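Local coordinates for conserved hypothetical protein (PDB 1Z6M) that is of unknown function but has a thioredoxin-like fold with a CxxC pattern at a helix start, consistent with a role in thiol-disulfide chemistry, at residues Y85-Y88 and S89-E92. Residues are numbered along the deposited sequence; the frame is centred on the assembly and turned at random.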
loop_
_atom_site.group_PDB
_atom_site.type_symbol
_atom_site.label_atom_id
_atom_site.label_comp_id
_atom_site.label_asym_id
_atom_site.label_seq_id
_atom_site.Cartn_x
_atom_site.Cartn_y
_atom_site.Cartn_z
ATOM N N TYR A 85 -6.603 1.916 11.253
ATOM C CA TYR A 85 -7.830 2.703 11.125
ATOM C C TYR A 85 -8.489 2.505 9.758
ATOM O O TYR A 85 -9.406 3.237 9.384
ATOM C CB TYR A 85 -7.551 4.199 11.400
ATOM C CG TYR A 85 -7.301 4.472 12.862
ATOM C CD1 TYR A 85 -6.054 4.245 13.443
ATOM C CD2 TYR A 85 -8.332 4.937 13.676
ATOM C CE1 TYR A 85 -5.834 4.472 14.798
ATOM C CE2 TYR A 85 -8.126 5.167 15.025
ATOM C CZ TYR A 85 -6.876 4.929 15.582
ATOM O OH TYR A 85 -6.664 5.150 16.926
ATOM N N ILE A 86 -8.011 1.502 9.022
ATOM C CA ILE A 86 -8.506 1.205 7.695
ATOM C C ILE A 86 -9.686 0.255 7.780
ATOM O O ILE A 86 -9.599 -0.820 8.385
ATOM C CB ILE A 86 -7.365 0.657 6.791
ATOM C CG1 ILE A 86 -6.383 1.792 6.458
ATOM C CG2 ILE A 86 -7.914 -0.015 5.530
ATOM C CD1 ILE A 86 -6.928 2.865 5.514
ATOM N N ASP A 87 -10.790 0.681 7.169
ATOM C CA ASP A 87 -12.026 -0.075 7.171
ATOM C C ASP A 87 -12.046 -1.029 5.993
ATOM O O ASP A 87 -12.449 -0.658 4.892
ATOM C CB ASP A 87 -13.227 0.869 7.100
ATOM C CG ASP A 87 -14.554 0.136 7.217
ATOM O OD1 ASP A 87 -14.549 -1.116 7.308
ATOM O OD2 ASP A 87 -15.605 0.812 7.210
ATOM N N TYR A 88 -11.614 -2.264 6.230
ATOM C CA TYR A 88 -11.537 -3.256 5.164
ATOM C C TYR A 88 -12.895 -3.678 4.607
ATOM O O TYR A 88 -12.959 -4.246 3.519
ATOM C CB TYR A 88 -10.708 -4.479 5.586
ATOM C CG TYR A 88 -9.229 -4.180 5.647
ATOM C CD1 TYR A 88 -8.630 -3.785 6.844
ATOM C CD2 TYR A 88 -8.435 -4.262 4.506
ATOM C CE1 TYR A 88 -7.272 -3.497 6.905
ATOM C CE2 TYR A 88 -7.075 -3.974 4.552
ATOM C CZ TYR A 88 -6.499 -3.582 5.751
ATOM O OH TYR A 88 -5.151 -3.303 5.796
ATOM N N SER A 89 -13.968 -3.370 5.340
ATOM C CA SER A 89 -15.334 -3.686 4.904
ATOM C C SER A 89 -15.845 -2.724 3.825
ATOM O O SER A 89 -16.863 -2.997 3.177
ATOM C CB SER A 89 -16.294 -3.682 6.101
ATOM O OG SER A 89 -16.646 -2.360 6.475
ATOM N N ALA A 90 -15.150 -1.601 3.645
ATOM C CA ALA A 90 -15.584 -0.556 2.711
ATOM C C ALA A 90 -14.397 -0.081 1.860
ATOM O O ALA A 90 -13.823 0.976 2.135
ATOM C CB ALA A 90 -16.188 0.611 3.474
ATOM N N PRO A 91 -14.019 -0.865 0.830
ATOM C CA PRO A 91 -12.770 -0.616 0.090
ATOM C C PRO A 91 -12.647 0.762 -0.548
ATOM O O PRO A 91 -11.585 1.375 -0.453
ATOM C CB PRO A 91 -12.782 -1.709 -0.985
ATOM C CG PRO A 91 -13.624 -2.792 -0.384
ATOM C CD PRO A 91 -14.724 -2.047 0.305
ATOM N N GLU A 92 -13.708 1.244 -1.195
ATOM C CA GLU A 92 -13.701 2.582 -1.792
ATOM C C GLU A 92 -13.460 3.680 -0.743
ATOM O O GLU A 92 -12.689 4.625 -0.974
ATOM C CB GLU A 92 -14.969 2.837 -2.630
ATOM C CG GLU A 92 -16.314 2.761 -1.878
ATOM C CD GLU A 92 -16.605 1.386 -1.280
ATOM O OE1 GLU A 92 -16.939 1.329 -0.076
ATOM O OE2 GLU A 92 -16.479 0.368 -2.001
#
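D87 OD1 takes two hydrogen bonds from S89: the hydroxyl OG donates to it at 2.6 Å, and the backbone N of S89 reaches the same D87 OD1 at 3.0 Å. The hydroxyl comes in on the syn side, 23° out of the carboxylate plane; the N-H stands further above that plane, over the same face. The carboxylate is brought round to S89 because D87 CG lies anti to its own backbone N (chi1 -175°), and two donors on one oxygen should restrict its rotation. A hydrogen bond from the main-chain N-H of residue i+2 to the side-chain carboxylate of residue i defines an Asx turn, here overlaid on a type I beta turn from D87 to A90. The beta turn is closed by A90 N to D87 O, 3.1 Å and nearly straight (163° at the hydrogen). The other carboxylate oxygen, D87 OD2, lies 3.8 Å from A90 CB, a simple van der Waals touch. Along the chain, I86 CG2 rests 3.7 Å above one face of the Y88 ring, offset toward its rim, while Y88 O approaches P91 CG at 4.2 Å. The turn reverses the chain just ahead of helix 91-103, with A90 at the N-cap position and P91 as the first helical residue. It lies at the surface, in the connection from helix 77-83, whereas Y85 and I86 before it are buried. I86 packs inward on A94, L98 and M101 of helix 91-103, Y85 reaches A117 and A120 of helix 113-123 and hydrogen-bonds E121 through OH, and Y88 and P91 both lie against L20 of edge strand 20-22.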